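Local coordinates for protein Afp (Microbacterium arborescens, PDB 2YJK) that probably binds ferric iron and takes part in iron uptake, assembling from twelve ferritin-fold subunits of the Dps family, at residues P15-A20 with D131-T136; K31-V36 with D67-A72; E74-V77 with P82-S85; Q124-G129 with D139-I144. One frame throughout, in Å; residues are numbered along the deposited sequence.

Overall arrangement
Interactions 2 and 4 each join two helices of a ferritin-type bundle, interaction 1 sets the start of helix 15-45 against the connection into helix 135-156, and interaction 3 folds the loop after helix 51-78 back onto that helix. Interactions 2 and 3 adjoin on helix 51-78, their centres about 11 Å apart, and both reach the same iron, through Asp70 and Glu74. Interaction 4 touches interaction 2 where Tyr68 CG meets Ile144 CG2 at 3.7 Å. Arg75 of interaction 3 reaches two others: NH2 forms a 3.1 Å salt bridge with Asp134 OD2 of interaction 1, and CG packs on Val140 CG2 of interaction 4. Interaction 1 lies away from the iron bound by Asp70 and Glu74.

Interaction 1 (P15-A20 with D131-T136); sequences PEVAAA and DEVDLT
Val17 and Val133 mark the closest passage of the two backbones, with their CA atoms 6.4 Å apart. Residues 15-20 form the first turns of helix 15-45. Residues 132-134 belong to the connection that leads into helix 135-156, which starts at Leu135. Val17 divides its two methyls between two neighbours. CG2 reaches the backbone, 3.4 Å from Val133 O, and also meets Val133 CG1, whereas CG1 lies at 4.0 Å from both CB and OD2 of Asp134, whose side chain crosses it at about a right angle. One turn on, Ala20 CB packs at 3.8 Å on Val133 CG1. That methyl stands anti to its own backbone N (chi1 -175°) and is thereby placed against both helix residues. In this ferritin-type bundle the contact fits the start of the first long helix against the connection into the last one. Asp134 is the N-cap of helix 135-156: its OD1 accepts a weak bond of 3.2 Å from Thr136 N, bent to 131° at the hydrogen. The other oxygen, OD2, turns to Ser137 OG and to a salt bridge with Arg75 NH2, while the aliphatic base of the same side chain remains against Val17.

Interaction 2 (K31-V36 with D67-A72); sequences KMQALV and DYADTA. With OFE (Iron(II) oxide), chain P.
Met32 and Ala69 meet through their CB atoms, 3.8 Å apart, where the two helices approach each other most closely. Beside them Met32 CG rests 4.0 Å from Tyr68 CB. The methionine then bends at chi2 (-50°), and its sulfur comes to the edge of the Tyr68 ring, near the ring plane, instead of lying over a face. On the other flank of Ala69, the NE2 end of Gln33 closes to 3.9 Å from the alanine methyl. The polar need of that amide is met elsewhere, since NE2 donates to Gln66 OE1 one turn before Asp70.

Behind this shell Met32 leans on Ala119, and Tyr68 on Ile144 and Val148, so further helices of the bundle back the pair. The segment axes run antiparallel at 153° and pass 8.3 Å apart, a spacing that suits the small Ala69. The carboxylate of Asp70 reaches the bound iron oxide, with OD2 2.6 Å from its iron atom. Trp44 of a neighbouring subunit donates to OD2, and Lys40 of that subunit forms a salt bridge with OD1. An asparagine in place of Asp70 would probably weaken the hold on iron and leave that lysine without its charged mate. Glu74 of the same chain and His43 of the neighbouring subunit bind the same iron, giving the inter-subunit iron site characteristic of Dps proteins, set against an antiparallel helix pair of the ferritin four-helix bundle.

Interaction 3 (E74-V77 with P82-S85); sequences ERIV and PIDS. With OFE (Iron(II) oxide), chain P.
Ile76 CG2 lies off one face of the Pro82-Ile83 peptide plane, beyond the oxygen rather than over the C=O bond, 3.9 Å from Pro82 O. The second flat group, the Glu74 carboxylate, meets the bound iron oxide and not the loop; the iron lies well out of the carboxylate plane. OE2 is 2.2 Å from the iron and OE1 3.4 Å, so one oxygen does the binding. Asp70 of the same chain and His43 of a neighbouring subunit complete this shared Dps-type iron site. In this ferritin fold the loop folds back along the last turn of helix 51-78, on a different side of the helix from the metal ligand. Ile83 holds it there with two branches. Its CD1 meets Ile76 CD1 at 4.0 Å, and its CG2 meets Val77 CG2 at 3.9 Å, the side chains crossing at about a right angle in both pairs. With CG1 anti to the backbone N (chi1 166°), the longer branch extends to Ile76 and leaves CG2 for Val77. The loop backbone is held across the interface: Asn45 ND2 of the neighbouring subunit donates to Ile83 O, and Gln41 OE1 of that subunit accepts from Ser85 N.

Interaction 4 (Q124-G129 with D139-I144); sequences QAAIDG and DVAIEI
Ala126 is the first residue of helix segment 124-129 to meet the other helix, its CB lying 4.0 Å from Ala141 CB. Ile127 follows and carries most of the contact. Its CG1, set anti to the carbonyl carbon (chi1 -66°), packs on two residues at once: 3.7 Å from Ala141 CB and 4.0 Å from Ile142 CG1. CD1 continues past Ile142 CG1 at 4.2 Å, and the two isoleucine side chains cross at about a right angle. Helices 105-130 and 135-156 form here an antiparallel hairpin, the last two long helices of the ferritin-type bundle, with segment axes 8.7 Å apart at 148°. Cutting Ile127 back to an alanine would probably open a gap over Ala141 and leave Ile142 CG1 without its main neighbour from this helix. Thr136 of another subunit packs on Ile127, which places the pair near a subunit interface. Asp128 bonds within its own helix: OD1 accepts at 3.1 Å from Gln124 NE2 one turn back; the amide N lies above the carboxylate plane and the bond is bent to 136° at the hydrogen. Asp139 and Glu143 each form a salt bridge with Arg146 of a different subunit from the one supplying Thr136.

Interaction 1 (P15-A20 with D131-T136)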
loop_
_atom_site.group_PDB
_atom_site.type_symbol
_atom_site.label_atom_id
_atom_site.label_comp_id
_atom_site.label_asym_id
_atom_site.label_seq_id
_atom_site.Cartn_x
_atom_site.Cartn_y
_atom_site.Cartn_z
ATOM N N PRO C 15 -3.671 35.948 -27.046
ATOM C CA PRO C 15 -2.655 36.701 -26.259
ATOM C C PRO C 15 -3.272 37.436 -25.075
ATOM O O PRO C 15 -2.627 37.527 -24.025
ATOM C CB PRO C 15 -2.074 37.714 -27.278
ATOM C CG PRO C 15 -3.192 37.855 -28.341
ATOM C CD PRO C 15 -3.700 36.419 -28.455
ATOM N N GLU C 16 -4.492 37.958 -25.261
ATOM C CA GLU C 16 -5.322 38.489 -24.172
ATOM C C GLU C 16 -5.515 37.554 -22.955
ATOM O O GLU C 16 -5.328 37.970 -21.798
ATOM C CB GLU C 16 -6.706 38.842 -24.734
ATOM C CG GLU C 16 -7.336 40.127 -24.151
ATOM C CD GLU C 16 -6.409 41.340 -24.299
ATOM O OE1 GLU C 16 -5.314 41.326 -23.658
ATOM O OE2 GLU C 16 -6.782 42.284 -25.053
ATOM N N VAL C 17 -5.903 36.302 -23.203
ATOM C CA VAL C 17 -6.262 35.400 -22.116
ATOM C C VAL C 17 -5.022 34.960 -21.352
ATOM O O VAL C 17 -5.051 34.845 -20.112
ATOM C CB VAL C 17 -7.093 34.146 -22.622
ATOM C CG1 VAL C 17 -6.836 32.846 -21.747
ATOM C CG2 VAL C 17 -8.581 34.475 -22.707
ATOM N N ALA C 18 -3.938 34.688 -22.073
ATOM C CA ALA C 18 -2.721 34.251 -21.419
ATOM C C ALA C 18 -2.274 35.383 -20.496
ATOM O O ALA C 18 -1.829 35.148 -19.364
ATOM C CB ALA C 18 -1.650 33.947 -22.451
ATOM N N ALA C 19 -2.463 36.610 -20.973
ATOM C CA ALA C 19 -1.887 37.789 -20.336
ATOM C C ALA C 19 -2.586 38.107 -19.012
ATOM O O ALA C 19 -1.951 38.563 -18.068
ATOM C CB ALA C 19 -1.963 38.983 -21.286
ATOM N N ALA C 20 -3.898 37.861 -18.969
ATOM C CA ALA C 20 -4.687 37.898 -17.719
ATOM C C ALA C 20 -4.326 36.785 -16.690
ATOM O O ALA C 20 -4.230 37.016 -15.465
ATOM C CB ALA C 20 -6.186 37.877 -18.060
ATOM N N ASP C 131 -13.071 36.359 -13.919
ATOM C CA ASP C 131 -14.476 36.026 -14.137
ATOM C C ASP C 131 -14.935 36.369 -15.532
ATOM O O ASP C 131 -15.740 35.660 -16.108
ATOM C CB ASP C 131 -15.402 36.731 -13.137
ATOM C CG ASP C 131 -16.814 36.177 -13.184
ATOM O OD1 ASP C 131 -17.007 34.960 -12.883
ATOM O OD2 ASP C 131 -17.734 36.944 -13.542
ATOM N N GLU C 132 -14.434 37.467 -16.076
ATOM C CA GLU C 132 -14.860 37.848 -17.410
ATOM C C GLU C 132 -13.984 37.310 -18.521
ATOM O O GLU C 132 -14.319 37.474 -19.671
ATOM C CB GLU C 132 -15.056 39.381 -17.526
ATOM C CG GLU C 132 -16.385 39.900 -16.825
ATOM C CD GLU C 132 -17.673 39.141 -17.304
ATOM O OE1 GLU C 132 -17.677 37.869 -17.305
ATOM O OE2 GLU C 132 -18.669 39.816 -17.674
ATOM N N VAL C 133 -12.896 36.630 -18.187
ATOM C CA VAL C 133 -11.818 36.420 -19.150
ATOM C C VAL C 133 -11.385 34.956 -19.406
ATOM O O VAL C 133 -11.188 34.569 -20.585
ATOM C CB VAL C 133 -10.584 37.276 -18.721
ATOM C CG1 VAL C 133 -9.479 37.200 -19.744
ATOM C CG2 VAL C 133 -11.025 38.749 -18.481
ATOM N N ASP C 134 -11.216 34.162 -18.330
ATOM C CA ASP C 134 -10.842 32.770 -18.456
ATOM C C ASP C 134 -11.330 32.003 -17.238
ATOM O O ASP C 134 -10.695 32.007 -16.197
ATOM C CB ASP C 134 -9.327 32.645 -18.561
ATOM C CG ASP C 134 -8.831 31.148 -18.641
ATOM O OD1 ASP C 134 -9.613 30.222 -19.069
ATOM O OD2 ASP C 134 -7.627 30.928 -18.307
ATOM N N LEU C 135 -12.444 31.322 -17.407
ATOM C CA LEU C 135 -13.066 30.492 -16.375
ATOM C C LEU C 135 -12.198 29.323 -15.912
ATOM O O LEU C 135 -12.274 28.909 -14.751
ATOM C CB LEU C 135 -14.446 30.014 -16.880
ATOM C CG LEU C 135 -15.446 31.199 -16.969
ATOM C CD1 LEU C 135 -16.913 30.825 -17.398
ATOM C CD2 LEU C 135 -15.502 31.922 -15.633
ATOM N N THR C 136 -11.371 28.783 -16.813
ATOM C CA THR C 136 -10.480 27.698 -16.443
ATOM C C THR C 136 -9.410 28.187 -15.458
ATOM O O THR C 136 -9.152 27.516 -14.461
ATOM C CB THR C 136 -9.901 27.003 -17.697
ATOM O OG1 THR C 136 -10.991 26.582 -18.505
ATOM C CG2 THR C 136 -9.064 25.738 -17.350
#

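Interaction 2 (K31-V36 with D67-A72)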
loop_
_atom_site.group_PDB
_atom_site.type_symbol
_atom_site.label_atom_id
_atom_site.label_comp_id
_atom_site.label_asym_id
_atom_site.label_seq_id
_atom_site.Cartn_x
_atom_site.Cartn_y
_atom_site.Cartn_z
ATOM N N LYS C 31 3.301 34.613 -3.493
ATOM C CA LYS C 31 2.907 34.535 -2.073
ATOM C C LYS C 31 2.825 33.104 -1.556
ATOM O O LYS C 31 3.170 32.838 -0.416
ATOM C CB LYS C 31 1.590 35.265 -1.844
ATOM C CG LYS C 31 1.762 36.807 -2.089
ATOM C CD LYS C 31 0.629 37.546 -1.529
ATOM C CE LYS C 31 1.003 39.088 -1.314
ATOM N NZ LYS C 31 1.322 39.699 -2.617
ATOM N N MET C 32 2.373 32.189 -2.393
ATOM C CA MET C 32 2.362 30.782 -2.010
ATOM C C MET C 32 3.760 30.205 -1.839
ATOM O O MET C 32 3.981 29.416 -0.964
ATOM C CB MET C 32 1.623 30.010 -3.032
ATOM C CG MET C 32 0.060 30.184 -2.935
ATOM S SD MET C 32 -0.640 29.921 -1.254
ATOM C CE MET C 32 -1.178 31.544 -0.955
ATOM N N GLN C 33 4.704 30.592 -2.695
ATOM C CA GLN C 33 6.039 30.082 -2.632
ATOM C C GLN C 33 6.764 30.731 -1.427
ATOM O O GLN C 33 7.587 30.035 -0.789
ATOM C CB GLN C 33 6.779 30.363 -3.972
ATOM C CG GLN C 33 8.132 29.706 -4.138
ATOM C CD GLN C 33 8.062 28.176 -4.015
ATOM O OE1 GLN C 33 8.452 27.615 -2.983
ATOM N NE2 GLN C 33 7.560 27.509 -5.045
ATOM N N ALA C 34 6.511 32.032 -1.157
ATOM C CA ALA C 34 6.995 32.712 0.081
ATOM C C ALA C 34 6.486 32.005 1.375
ATOM O O ALA C 34 7.257 31.810 2.318
ATOM C CB ALA C 34 6.573 34.199 0.114
ATOM N N LEU C 35 5.206 31.583 1.364
ATOM C CA LEU C 35 4.599 30.848 2.450
ATOM C C LEU C 35 5.243 29.475 2.688
ATOM O O LEU C 35 5.369 29.061 3.849
ATOM C CB LEU C 35 3.107 30.717 2.203
ATOM C CG LEU C 35 2.297 30.192 3.388
ATOM C CD1 LEU C 35 2.410 31.181 4.518
ATOM C CD2 LEU C 35 0.786 29.732 3.069
ATOM N N VAL C 36 5.740 28.811 1.622
ATOM C CA VAL C 36 6.543 27.593 1.803
ATOM C C VAL C 36 7.803 27.915 2.689
ATOM O O VAL C 36 8.095 27.213 3.691
ATOM C CB VAL C 36 7.011 26.987 0.436
ATOM C CG1 VAL C 36 8.113 25.963 0.674
ATOM C CG2 VAL C 36 5.804 26.300 -0.310
ATOM N N ASP C 67 1.970 22.980 -3.164
ATOM C CA ASP C 67 1.100 22.457 -4.210
ATOM C C ASP C 67 0.402 23.590 -4.914
ATOM O O ASP C 67 0.365 23.619 -6.141
ATOM C CB ASP C 67 0.072 21.459 -3.682
ATOM C CG ASP C 67 0.701 20.100 -3.337
ATOM O OD1 ASP C 67 1.668 19.631 -4.045
ATOM O OD2 ASP C 67 0.237 19.472 -2.325
ATOM N N TYR C 68 -0.086 24.547 -4.161
ATOM C CA TYR C 68 -0.808 25.686 -4.764
ATOM C C TYR C 68 0.078 26.519 -5.642
ATOM O O TYR C 68 -0.344 26.918 -6.720
ATOM C CB TYR C 68 -1.481 26.555 -3.698
ATOM C CG TYR C 68 -2.477 25.811 -2.846
ATOM C CD1 TYR C 68 -3.223 24.702 -3.369
ATOM C CD2 TYR C 68 -2.671 26.178 -1.513
ATOM C CE1 TYR C 68 -4.121 24.024 -2.570
ATOM C CE2 TYR C 68 -3.589 25.483 -0.701
ATOM C CZ TYR C 68 -4.299 24.451 -1.232
ATOM O OH TYR C 68 -5.145 23.795 -0.393
ATOM N N ALA C 69 1.328 26.729 -5.223
ATOM C CA ALA C 69 2.284 27.515 -6.032
ATOM C C ALA C 69 2.478 26.790 -7.374
ATOM O O ALA C 69 2.389 27.408 -8.459
ATOM C CB ALA C 69 3.651 27.703 -5.282
ATOM N N ASP C 70 2.668 25.474 -7.309
ATOM C CA ASP C 70 2.827 24.670 -8.550
ATOM C C ASP C 70 1.658 24.664 -9.483
ATOM O O ASP C 70 1.863 24.709 -10.675
ATOM C CB ASP C 70 3.018 23.200 -8.298
ATOM C CG ASP C 70 4.425 22.864 -8.170
ATOM O OD1 ASP C 70 4.820 23.148 -6.988
ATOM O OD2 ASP C 70 5.106 22.393 -9.217
ATOM N N THR C 71 0.455 24.516 -8.939
ATOM C CA THR C 71 -0.750 24.545 -9.785
ATOM C C THR C 71 -0.921 25.933 -10.454
ATOM O O THR C 71 -1.376 26.022 -11.592
ATOM C CB THR C 71 -1.988 24.272 -8.929
ATOM O OG1 THR C 71 -1.785 23.036 -8.228
ATOM C CG2 THR C 71 -3.212 24.081 -9.815
ATOM N N ALA C 72 -0.617 26.998 -9.720
ATOM C CA ALA C 72 -0.820 28.331 -10.276
ATOM C C ALA C 72 0.261 28.527 -11.342
ATOM O O ALA C 72 -0.026 28.963 -12.467
ATOM C CB ALA C 72 -0.772 29.433 -9.176
HETATM FE FE OFE P . 5.136 20.578 -11.038
HETATM O O OFE P . 5.614 19.602 -9.167
#

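Interaction 3 (E74-V77 with P82-S85)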
loop_
_atom_site.group_PDB
_atom_site.type_symbol
_atom_site.label_atom_id
_atom_site.label_comp_id
_atom_site.label_asym_id
_atom_site.label_seq_id
_atom_site.Cartn_x
_atom_site.Cartn_y
_atom_site.Cartn_z
ATOM N N GLU C 74 1.885 26.396 -13.102
ATOM C CA GLU C 74 1.851 25.545 -14.274
ATOM C C GLU C 74 0.689 25.917 -15.139
ATOM O O GLU C 74 0.705 25.700 -16.343
ATOM C CB GLU C 74 1.846 24.057 -13.872
ATOM C CG GLU C 74 3.230 23.732 -13.203
ATOM C CD GLU C 74 3.482 22.243 -12.968
ATOM O OE1 GLU C 74 2.527 21.410 -13.058
ATOM O OE2 GLU C 74 4.664 21.899 -12.700
ATOM N N ARG C 75 -0.342 26.421 -14.510
ATOM C CA ARG C 75 -1.428 27.028 -15.273
ATOM C C ARG C 75 -0.893 28.215 -16.118
ATOM O O ARG C 75 -1.255 28.322 -17.312
ATOM C CB ARG C 75 -2.586 27.481 -14.335
ATOM C CG ARG C 75 -3.743 28.215 -15.069
ATOM C CD ARG C 75 -4.467 27.200 -15.924
ATOM N NE ARG C 75 -5.355 27.847 -16.844
ATOM C CZ ARG C 75 -5.862 27.278 -17.932
ATOM N NH1 ARG C 75 -5.560 25.985 -18.272
ATOM N NH2 ARG C 75 -6.645 28.023 -18.681
ATOM N N ILE C 76 -0.046 29.091 -15.543
ATOM C CA ILE C 76 0.550 30.208 -16.339
ATOM C C ILE C 76 1.406 29.700 -17.504
ATOM O O ILE C 76 1.314 30.168 -18.647
ATOM C CB ILE C 76 1.415 31.139 -15.470
ATOM C CG1 ILE C 76 0.529 31.919 -14.472
ATOM C CG2 ILE C 76 2.220 32.129 -16.373
ATOM C CD1 ILE C 76 1.301 32.432 -13.274
ATOM N N VAL C 77 2.212 28.693 -17.218
ATOM C CA VAL C 77 3.123 28.158 -18.209
ATOM C C VAL C 77 2.353 27.425 -19.312
ATOM O O VAL C 77 2.682 27.589 -20.490
ATOM C CB VAL C 77 4.232 27.295 -17.575
ATOM C CG1 VAL C 77 5.143 26.648 -18.746
ATOM C CG2 VAL C 77 5.132 28.254 -16.625
ATOM N N PRO C 82 6.090 32.754 -19.496
ATOM C CA PRO C 82 7.082 32.375 -18.486
ATOM C C PRO C 82 6.658 32.874 -17.112
ATOM O O PRO C 82 5.723 33.636 -16.985
ATOM C CB PRO C 82 8.377 33.046 -18.975
ATOM C CG PRO C 82 7.882 34.304 -19.736
ATOM C CD PRO C 82 6.575 33.845 -20.388
ATOM N N ILE C 83 7.293 32.383 -16.062
ATOM C CA ILE C 83 6.987 32.910 -14.741
ATOM C C ILE C 83 8.349 33.201 -14.148
ATOM O O ILE C 83 9.283 32.394 -14.337
ATOM C CB ILE C 83 6.148 31.855 -13.870
ATOM C CG1 ILE C 83 6.112 32.236 -12.385
ATOM C CG2 ILE C 83 6.731 30.465 -13.898
ATOM C CD1 ILE C 83 5.039 33.215 -12.063
ATOM N N ASP C 84 8.484 34.349 -13.482
ATOM C CA ASP C 84 9.680 34.646 -12.747
ATOM C C ASP C 84 9.500 34.436 -11.222
ATOM O O ASP C 84 9.165 35.377 -10.488
ATOM C CB ASP C 84 10.171 36.085 -13.042
ATOM C CG ASP C 84 11.502 36.387 -12.361
ATOM O OD1 ASP C 84 12.088 35.450 -11.718
ATOM O OD2 ASP C 84 11.970 37.543 -12.450
ATOM N N SER C 85 9.736 33.233 -10.705
ATOM C CA SER C 85 9.810 33.125 -9.245
ATOM C C SER C 85 11.164 32.632 -8.729
ATOM O O SER C 85 11.226 31.752 -7.840
ATOM C CB SER C 85 8.629 32.380 -8.593
ATOM O OG SER C 85 8.559 31.076 -9.087
HETATM FE FE OFE P . 5.136 20.578 -11.038
HETATM O O OFE P . 5.614 19.602 -9.167
#

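Interaction 4 (Q124-G129 with D139-I144)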
loop_
_atom_site.group_PDB
_atom_site.type_symbol
_atom_site.label_atom_id
_atom_site.label_comp_id
_atom_site.label_asym_id
_atom_site.label_seq_id
_atom_site.Cartn_x
_atom_site.Cartn_y
_atom_site.Cartn_z
ATOM N N GLN C 124 -8.681 36.666 -4.207
ATOM C CA GLN C 124 -9.998 37.230 -4.448
ATOM C C GLN C 124 -9.908 38.202 -5.631
ATOM O O GLN C 124 -10.692 38.116 -6.538
ATOM C CB GLN C 124 -10.601 37.872 -3.183
ATOM C CG GLN C 124 -12.116 38.333 -3.322
ATOM C CD GLN C 124 -13.086 37.143 -3.651
ATOM O OE1 GLN C 124 -13.028 36.076 -3.020
ATOM N NE2 GLN C 124 -13.936 37.323 -4.660
ATOM N N ALA C 125 -8.856 38.992 -5.711
ATOM C CA ALA C 125 -8.615 39.716 -6.967
ATOM C C ALA C 125 -8.524 38.799 -8.232
ATOM O O ALA C 125 -9.046 39.140 -9.290
ATOM C CB ALA C 125 -7.376 40.630 -6.848
ATOM N N ALA C 126 -7.875 37.638 -8.125
ATOM C CA ALA C 126 -7.807 36.760 -9.318
ATOM C C ALA C 126 -9.181 36.230 -9.677
ATOM O O ALA C 126 -9.529 36.232 -10.817
ATOM C CB ALA C 126 -6.810 35.637 -9.160
ATOM N N ILE C 127 -9.969 35.847 -8.683
ATOM C CA ILE C 127 -11.307 35.298 -8.917
ATOM C C ILE C 127 -12.204 36.337 -9.571
ATOM O O ILE C 127 -12.896 36.022 -10.538
ATOM C CB ILE C 127 -11.947 34.746 -7.607
ATOM C CG1 ILE C 127 -11.134 33.540 -7.138
ATOM C CG2 ILE C 127 -13.429 34.345 -7.808
ATOM C CD1 ILE C 127 -11.275 33.279 -5.682
ATOM N N ASP C 128 -12.185 37.565 -9.055
ATOM C CA ASP C 128 -12.941 38.671 -9.672
ATOM C C ASP C 128 -12.392 38.969 -11.067
ATOM O O ASP C 128 -13.147 39.063 -12.028
ATOM C CB ASP C 128 -12.906 39.962 -8.800
ATOM C CG ASP C 128 -13.618 39.797 -7.417
ATOM O OD1 ASP C 128 -14.469 38.882 -7.270
ATOM O OD2 ASP C 128 -13.290 40.557 -6.460
ATOM N N GLY C 129 -11.065 39.095 -11.178
ATOM C CA GLY C 129 -10.426 39.558 -12.425
ATOM C C GLY C 129 -10.469 38.536 -13.565
ATOM O O GLY C 129 -10.434 38.918 -14.724
ATOM N N ASP C 139 -11.004 28.930 -12.035
ATOM C CA ASP C 139 -11.167 27.706 -11.265
ATOM C C ASP C 139 -9.905 27.329 -10.472
ATOM O O ASP C 139 -9.988 26.807 -9.337
ATOM C CB ASP C 139 -11.594 26.577 -12.215
ATOM C CG ASP C 139 -11.918 25.270 -11.479
ATOM O OD1 ASP C 139 -13.010 25.203 -10.830
ATOM O OD2 ASP C 139 -11.115 24.296 -11.567
ATOM N N VAL C 140 -8.736 27.598 -11.037
ATOM C CA VAL C 140 -7.502 27.340 -10.316
ATOM C C VAL C 140 -7.503 28.235 -9.076
ATOM O O VAL C 140 -7.127 27.770 -7.968
ATOM C CB VAL C 140 -6.195 27.596 -11.188
ATOM C CG1 VAL C 140 -4.985 27.514 -10.319
ATOM C CG2 VAL C 140 -6.058 26.496 -12.255
ATOM N N ALA C 141 -7.893 29.505 -9.259
ATOM C CA ALA C 141 -7.862 30.484 -8.139
ATOM C C ALA C 141 -8.876 30.083 -7.108
ATOM O O ALA C 141 -8.600 30.092 -5.910
ATOM C CB ALA C 141 -8.156 31.906 -8.626
ATOM N N ILE C 142 -10.044 29.656 -7.572
ATOM C CA ILE C 142 -11.073 29.157 -6.660
ATOM C C ILE C 142 -10.611 27.948 -5.842
ATOM O O ILE C 142 -10.801 27.897 -4.604
ATOM C CB ILE C 142 -12.406 28.838 -7.384
ATOM C CG1 ILE C 142 -13.139 30.158 -7.704
ATOM C CG2 ILE C 142 -13.274 28.034 -6.447
ATOM C CD1 ILE C 142 -14.246 30.025 -8.815
ATOM N N GLU C 143 -10.024 26.961 -6.527
ATOM C CA GLU C 143 -9.568 25.762 -5.845
ATOM C C GLU C 143 -8.482 26.136 -4.769
ATOM O O GLU C 143 -8.539 25.670 -3.632
ATOM C CB GLU C 143 -9.018 24.775 -6.871
ATOM C CG GLU C 143 -8.229 23.565 -6.282
ATOM C CD GLU C 143 -7.500 22.814 -7.407
ATOM O OE1 GLU C 143 -8.198 22.225 -8.244
ATOM O OE2 GLU C 143 -6.244 22.859 -7.480
ATOM N N ILE C 144 -7.507 26.968 -5.113
ATOM C CA ILE C 144 -6.519 27.345 -4.118
ATOM C C ILE C 144 -7.164 28.165 -2.920
ATOM O O ILE C 144 -6.840 27.937 -1.735
ATOM C CB ILE C 144 -5.380 28.218 -4.731
ATOM C CG1 ILE C 144 -4.519 27.421 -5.756
ATOM C CG2 ILE C 144 -4.479 28.773 -3.583
ATOM C CD1 ILE C 144 -3.724 28.318 -6.740
#